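Local coordinates for saframycin Mx1 synthetase B (Legionella pneumophila subsp. pneumophila, PDB 3KXW), which belongs to the ANL superfamily of AMP-binding enzymes and holds 5'-O-[(S)-(dodecanoyloxy)(hydroxy)phosphoryl]adenosine in its pocket, at residues K4-Q9 and V17-L22; V301-M306 and S343-L348. All blocks are in the same frame, centred on the assembly; numbering follows the deposited sequence.

Contact 1 (K4-Q9 and V17-L22)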
loop_
_atom_site.group_PDB
_atom_site.type_symbol
_atom_site.label_atom_id
_atom_site.label_comp_id
_atom_site.label_asym_id
_atom_site.label_seq_id
_atom_site.Cartn_x
_atom_site.Cartn_y
_atom_site.Cartn_z
ATOM N N LYS A 4 1.221 -22.245 -17.231
ATOM C CA LYS A 4 0.920 -22.872 -18.522
ATOM C C LYS A 4 1.232 -21.990 -19.735
ATOM O O LYS A 4 1.030 -20.772 -19.709
ATOM C CB LYS A 4 -0.519 -23.387 -18.562
ATOM C CG LYS A 4 -0.764 -24.560 -17.625
ATOM C CD LYS A 4 -0.292 -25.865 -18.255
ATOM C CE LYS A 4 0.017 -26.917 -17.201
ATOM N NZ LYS A 4 -0.868 -26.777 -16.006
ATOM N N LYS A 5 1.724 -22.611 -20.804
ATOM C CA LYS A 5 2.244 -21.846 -21.937
ATOM C C LYS A 5 1.194 -20.986 -22.620
ATOM O O LYS A 5 1.473 -19.862 -23.032
ATOM C CB LYS A 5 2.929 -22.759 -22.961
ATOM C CG LYS A 5 4.250 -23.344 -22.470
ATOM C CD LYS A 5 5.206 -22.258 -21.948
ATOM C CE LYS A 5 5.661 -21.318 -23.063
ATOM N NZ LYS A 5 6.963 -20.662 -22.743
ATOM N N GLU A 6 -0.015 -21.518 -22.742
ATOM C CA GLU A 6 -1.103 -20.789 -23.384
ATOM C C GLU A 6 -1.357 -19.434 -22.678
ATOM O O GLU A 6 -1.635 -18.413 -23.325
ATOM C CB GLU A 6 -2.355 -21.683 -23.403
ATOM C CG GLU A 6 -3.295 -21.503 -24.605
ATOM C CD GLU A 6 -4.279 -22.674 -24.772
ATOM O OE1 GLU A 6 -3.811 -23.848 -24.797
ATOM O OE2 GLU A 6 -5.520 -22.430 -24.883
ATOM N N TYR A 7 -1.228 -19.408 -21.354
ATOM C CA TYR A 7 -1.392 -18.146 -20.628
ATOM C C TYR A 7 -0.194 -17.192 -20.786
ATOM O O TYR A 7 -0.357 -15.955 -20.852
ATOM C CB TYR A 7 -1.682 -18.404 -19.141
ATOM C CG TYR A 7 -2.901 -19.271 -18.917
ATOM C CD1 TYR A 7 -4.148 -18.872 -19.379
ATOM C CD2 TYR A 7 -2.803 -20.497 -18.261
ATOM C CE1 TYR A 7 -5.264 -19.652 -19.191
ATOM C CE2 TYR A 7 -3.920 -21.289 -18.072
ATOM C CZ TYR A 7 -5.148 -20.851 -18.532
ATOM O OH TYR A 7 -6.275 -21.603 -18.352
ATOM N N LEU A 8 1.008 -17.755 -20.841
ATOM C CA LEU A 8 2.212 -16.947 -21.038
ATOM C C LEU A 8 2.162 -16.208 -22.363
ATOM O O LEU A 8 2.761 -15.138 -22.519
ATOM C CB LEU A 8 3.470 -17.823 -20.961
ATOM C CG LEU A 8 3.822 -18.305 -19.548
ATOM C CD1 LEU A 8 5.088 -19.186 -19.509
ATOM C CD2 LEU A 8 3.965 -17.105 -18.622
ATOM N N GLN A 9 1.428 -16.775 -23.315
ATOM C CA GLN A 9 1.374 -16.232 -24.663
ATOM C C GLN A 9 0.403 -15.055 -24.796
ATOM O O GLN A 9 0.459 -14.303 -25.774
ATOM C CB GLN A 9 1.042 -17.346 -25.669
ATOM C CG GLN A 9 2.218 -18.326 -25.894
ATOM C CD GLN A 9 1.813 -19.615 -26.630
ATOM O OE1 GLN A 9 0.669 -19.766 -27.071
ATOM N NE2 GLN A 9 2.753 -20.552 -26.748
ATOM N N VAL A 17 -7.676 -13.694 -18.539
ATOM C CA VAL A 17 -8.945 -13.955 -17.860
ATOM C C VAL A 17 -9.922 -14.681 -18.793
ATOM O O VAL A 17 -10.577 -15.638 -18.386
ATOM C CB VAL A 17 -9.599 -12.663 -17.314
ATOM C CG1 VAL A 17 -10.983 -12.961 -16.747
ATOM C CG2 VAL A 17 -8.709 -12.048 -16.240
ATOM N N ARG A 18 -10.011 -14.217 -20.035
ATOM C CA ARG A 18 -10.885 -14.864 -21.028
ATOM C C ARG A 18 -10.566 -16.352 -21.174
ATOM O O ARG A 18 -11.473 -17.178 -21.226
ATOM C CB ARG A 18 -10.783 -14.193 -22.406
ATOM C CG ARG A 18 -11.517 -12.839 -22.513
ATOM C CD ARG A 18 -11.429 -12.221 -23.928
ATOM N NE ARG A 18 -11.941 -13.116 -24.989
ATOM C CZ ARG A 18 -11.177 -13.764 -25.873
ATOM N NH1 ARG A 18 -9.850 -13.637 -25.851
ATOM N NH2 ARG A 18 -11.734 -14.544 -26.805
ATOM N N LEU A 19 -9.278 -16.675 -21.264
ATOM C CA LEU A 19 -8.841 -18.050 -21.483
ATOM C C LEU A 19 -9.061 -18.917 -20.249
ATOM O O LEU A 19 -9.525 -20.051 -20.346
ATOM C CB LEU A 19 -7.382 -18.093 -21.917
ATOM C CG LEU A 19 -6.894 -19.465 -22.388
ATOM C CD1 LEU A 19 -7.733 -19.952 -23.563
ATOM C CD2 LEU A 19 -5.409 -19.403 -22.790
ATOM N N ARG A 20 -8.730 -18.386 -19.082
ATOM C CA ARG A 20 -9.035 -19.104 -17.852
ATOM C C ARG A 20 -10.522 -19.421 -17.719
ATOM O O ARG A 20 -10.878 -20.488 -17.228
ATOM C CB ARG A 20 -8.544 -18.336 -16.634
ATOM C CG ARG A 20 -7.021 -18.387 -16.515
ATOM C CD ARG A 20 -6.513 -18.057 -15.123
ATOM N NE ARG A 20 -5.056 -18.103 -15.074
ATOM C CZ ARG A 20 -4.313 -19.201 -14.984
ATOM N NH1 ARG A 20 -4.860 -20.419 -14.930
ATOM N NH2 ARG A 20 -2.993 -19.079 -14.950
ATOM N N ALA A 21 -11.371 -18.475 -18.104
ATOM C CA ALA A 21 -12.823 -18.703 -18.053
ATOM C C ALA A 21 -13.309 -19.814 -19.008
ATOM O O ALA A 21 -14.379 -20.401 -18.793
ATOM C CB ALA A 21 -13.578 -17.409 -18.285
ATOM N N LEU A 22 -12.524 -20.096 -20.047
ATOM C CA LEU A 22 -12.826 -21.229 -20.939
ATOM C C LEU A 22 -12.278 -22.550 -20.427
ATOM O O LEU A 22 -12.936 -23.583 -20.558
ATOM C CB LEU A 22 -12.269 -20.988 -22.340
ATOM C CG LEU A 22 -12.728 -19.744 -23.064
ATOM C CD1 LEU A 22 -12.166 -19.763 -24.459
ATOM C CD2 LEU A 22 -14.270 -19.671 -23.081
HETATM O O HOH W 1 -1.411 -21.841 -15.194
#

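Contact 2 (V301-M306 and S343-L348)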
loop_
_atom_site.group_PDB
_atom_site.type_symbol
_atom_site.label_atom_id
_atom_site.label_comp_id
_atom_site.label_asym_id
_atom_site.label_seq_id
_atom_site.Cartn_x
_atom_site.Cartn_y
_atom_site.Cartn_z
ATOM N N VAL A 301 11.475 -2.036 6.820
ATOM C CA VAL A 301 11.245 -3.349 7.388
ATOM C C VAL A 301 12.104 -3.507 8.665
ATOM O O VAL A 301 13.323 -3.280 8.639
ATOM C CB VAL A 301 11.602 -4.410 6.321
ATOM C CG1 VAL A 301 11.579 -5.823 6.914
ATOM C CG2 VAL A 301 10.672 -4.264 5.089
ATOM N N ARG A 302 11.475 -3.837 9.787
ATOM C CA ARG A 302 12.182 -3.859 11.081
ATOM C C ARG A 302 12.379 -5.259 11.664
ATOM O O ARG A 302 11.434 -6.010 11.799
ATOM C CB ARG A 302 11.458 -2.987 12.119
ATOM C CG ARG A 302 11.227 -1.545 11.671
ATOM C CD ARG A 302 10.384 -0.783 12.677
ATOM N NE ARG A 302 11.075 -0.491 13.937
ATOM C CZ ARG A 302 10.924 -1.167 15.078
ATOM N NH1 ARG A 302 10.141 -2.232 15.138
ATOM N NH2 ARG A 302 11.580 -0.787 16.174
ATOM N N GLU A 303 13.619 -5.596 12.014
ATOM C CA GLU A 303 13.899 -6.845 12.717
ATOM C C GLU A 303 13.094 -6.969 14.008
ATOM O O GLU A 303 12.505 -8.004 14.271
ATOM C CB GLU A 303 15.389 -6.977 13.040
ATOM C CG GLU A 303 15.677 -8.069 14.081
ATOM C CD GLU A 303 15.434 -9.470 13.544
ATOM O OE1 GLU A 303 15.462 -9.637 12.310
ATOM O OE2 GLU A 303 15.202 -10.398 14.356
ATOM N N GLU A 304 13.047 -5.902 14.801
ATOM C CA GLU A 304 12.339 -5.970 16.077
ATOM C C GLU A 304 10.846 -6.323 15.886
ATOM O O GLU A 304 10.297 -7.135 16.624
ATOM C CB GLU A 304 12.517 -4.678 16.890
ATOM C CG GLU A 304 11.798 -4.700 18.245
ATOM C CD GLU A 304 12.036 -3.427 19.077
ATOM O OE1 GLU A 304 11.807 -2.305 18.569
ATOM O OE2 GLU A 304 12.446 -3.550 20.251
ATOM N N THR A 305 10.207 -5.696 14.900
ATOM C CA THR A 305 8.836 -6.028 14.535
ATOM C C THR A 305 8.649 -7.497 14.248
ATOM O O THR A 305 7.715 -8.117 14.749
ATOM C CB THR A 305 8.385 -5.248 13.289
ATOM O OG1 THR A 305 8.428 -3.852 13.581
ATOM C CG2 THR A 305 6.965 -5.651 12.880
HETATM N N MSE A 306 9.508 -8.061 13.409
HETATM C CA MSE A 306 9.311 -9.450 13.016
HETATM C C MSE A 306 9.607 -10.416 14.157
HETATM O O MSE A 306 8.970 -11.466 14.274
HETATM C CB MSE A 306 10.105 -9.794 11.755
HETATM C CG MSE A 306 9.553 -9.042 10.568
HETATM SE SE MSE A 306 10.423 -9.353 8.863
HETATM C CE MSE A 306 12.056 -8.377 9.230
ATOM N N SER A 343 13.412 -19.250 3.087
ATOM C CA SER A 343 14.745 -19.007 3.624
ATOM C C SER A 343 14.708 -17.916 4.703
ATOM O O SER A 343 13.799 -17.085 4.709
ATOM C CB SER A 343 15.689 -18.626 2.482
ATOM O OG SER A 343 16.894 -18.087 2.983
ATOM N N SER A 344 15.673 -17.914 5.619
ATOM C CA SER A 344 15.751 -16.860 6.639
ATOM C C SER A 344 16.265 -15.586 6.005
ATOM O O SER A 344 17.331 -15.599 5.401
ATOM C CB SER A 344 16.734 -17.237 7.753
ATOM O OG SER A 344 16.306 -18.365 8.481
ATOM N N TYR A 345 15.548 -14.476 6.169
ATOM C CA TYR A 345 16.038 -13.213 5.631
ATOM C C TYR A 345 17.334 -12.779 6.332
ATOM O O TYR A 345 17.565 -13.106 7.502
ATOM C CB TYR A 345 14.969 -12.113 5.723
ATOM C CG TYR A 345 14.566 -11.769 7.142
ATOM C CD1 TYR A 345 15.329 -10.907 7.906
ATOM C CD2 TYR A 345 13.409 -12.301 7.706
ATOM C CE1 TYR A 345 14.961 -10.596 9.218
ATOM C CE2 TYR A 345 13.029 -11.984 8.999
ATOM C CZ TYR A 345 13.807 -11.145 9.749
ATOM O OH TYR A 345 13.436 -10.847 11.041
ATOM N N LYS A 346 18.170 -12.040 5.616
ATOM C CA LYS A 346 19.436 -11.582 6.170
ATOM C C LYS A 346 19.345 -10.218 6.836
ATOM O O LYS A 346 18.487 -9.405 6.495
ATOM C CB LYS A 346 20.506 -11.567 5.073
ATOM C CG LYS A 346 20.707 -12.952 4.419
ATOM C CD LYS A 346 21.800 -12.894 3.371
ATOM C CE LYS A 346 22.023 -14.244 2.703
ATOM N NZ LYS A 346 20.850 -14.627 1.846
ATOM N N THR A 347 20.231 -9.978 7.798
ATOM C CA THR A 347 20.357 -8.669 8.419
ATOM C C THR A 347 21.823 -8.241 8.442
ATOM O O THR A 347 22.727 -9.072 8.321
ATOM C CB THR A 347 19.750 -8.608 9.857
ATOM O OG1 THR A 347 20.537 -9.388 10.769
ATOM C CG2 THR A 347 18.303 -9.112 9.866
ATOM N N LEU A 348 22.053 -6.940 8.561
ATOM C CA LEU A 348 23.405 -6.421 8.788
ATOM C C LEU A 348 23.419 -5.497 9.985
ATOM O O LEU A 348 22.425 -4.842 10.288
ATOM C CB LEU A 348 23.901 -5.660 7.569
ATOM C CG LEU A 348 24.250 -6.507 6.352
ATOM C CD1 LEU A 348 24.458 -5.567 5.160
ATOM C CD2 LEU A 348 25.482 -7.359 6.653
#

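Contact 1 (K4-Q9 and V17-L22)
Tyr7 and Leu19 mark the closest approach of the two backbones, their CA atoms 7.5 Å apart: the short N-terminal helix 5-8, with Lys4 as N-cap, lies against helix 13-23. Between them stands the Tyr7 ring. Over one of its faces lies the guanidinium of Arg20, the planes only 25° apart and Arg20 CZ 3.9 Å from the centroid of the Tyr7 ring, a cation-pi stack displaced toward the rim. The aliphatic part of the same arginine joins in, Arg20 CG reaching Tyr7 CE1 at 3.4 Å. Leu19 comes obliquely from the other side of the ring plane, its CG 3.6 Å from Tyr7 CE1; a first torsion of -171°, which sets CG anti to the backbone N, carries the isobutyl group across to Glu6, whose CG lies 3.5 Å from Leu19 CD2. Arg20 NH2 donates to the carbonyl oxygen of Tyr232 and, in the guanidinium plane, to a water 3.2 Å away, and the water takes a weak bond from Lys4 N. This is helix-to-helix packing through a stacked Arg-Tyr pair, tying the N-terminal helix 5-8 to helix 13-23 at the periphery of the chain.

Contact 2 (V301-M306 and S343-L348)
Tyr345 pushes its hydroxyl end onto the selenomethionine at Met306, where the terminal methyl, CE, lies 3.3 Å from Tyr345 CZ. The selenium accompanies it, Met306 SE standing 4.3 Å from the centroid of the Tyr345 ring and 37° off the ring normal, an oblique Met-aromatic contact. Its nearest ring atom is on the CE2 side of the phenol, with Met306 SE 3.7 Å from Tyr345 CE2. The root of the same side chain is close as well, Met306 CB lying 3.6 Å from Tyr345 OH. The two side chains arrive from opposite directions, and a bend at the end of the Met306 chain brings its methyl against the phenol.

Glu303, one turn earlier on helix 303-313, takes the polar end of the same residue. Tyr345 OH donates to Glu303 OE1 over 2.7 Å, the oxygen lying at the ring edge and in the ring plane, while the hydroxyl meets the carboxylate from above, 42° out of its plane. Through a bend about the CB-CG bond of Glu303 (chi2 69°), its carboxylate turns toward the strand side, where Glu303 OE1 also approaches Thr347 CG2 at 3.8 Å. The other oxygen, OE2, forms a salt bridge with Lys320. Phe323 and Val374, each touching both Tyr345 and Met306, extend the apolar packing.

The chemistry thus divides a single phenol between two partners, a soft, polarisable selenoether, led by its methyl, against the ring and a carboxylate at the hydroxyl. With Lys320 on its second oxygen, Glu303 is probably kept ionised, which would strengthen its role as acceptor for the tyrosine.

How the contacts relate
In contact 1 and contact 2 alike a tyrosine is met by two side chains of one helix, adjacent in the first and about one turn apart in the second, but at separate places in the chain. Their centres lie 37 Å apart and their nearest atoms about 24 Å, so the two do not touch; in sequence contact 1 closes before contact 2 opens. Contact 1 is peripheral, about 28 Å between its centre and that of the chain, and joins the N-terminus to the body of the protein. Contact 2, whose centre is about 20 Å from that of the chain, adjoins the ligand pocket: Val301 touches the bound 5'-O-[(S)-(dodecanoyloxy)(hydroxy)phosphoryl]adenosine, and the side chain of Met306 is about 9 Å from it.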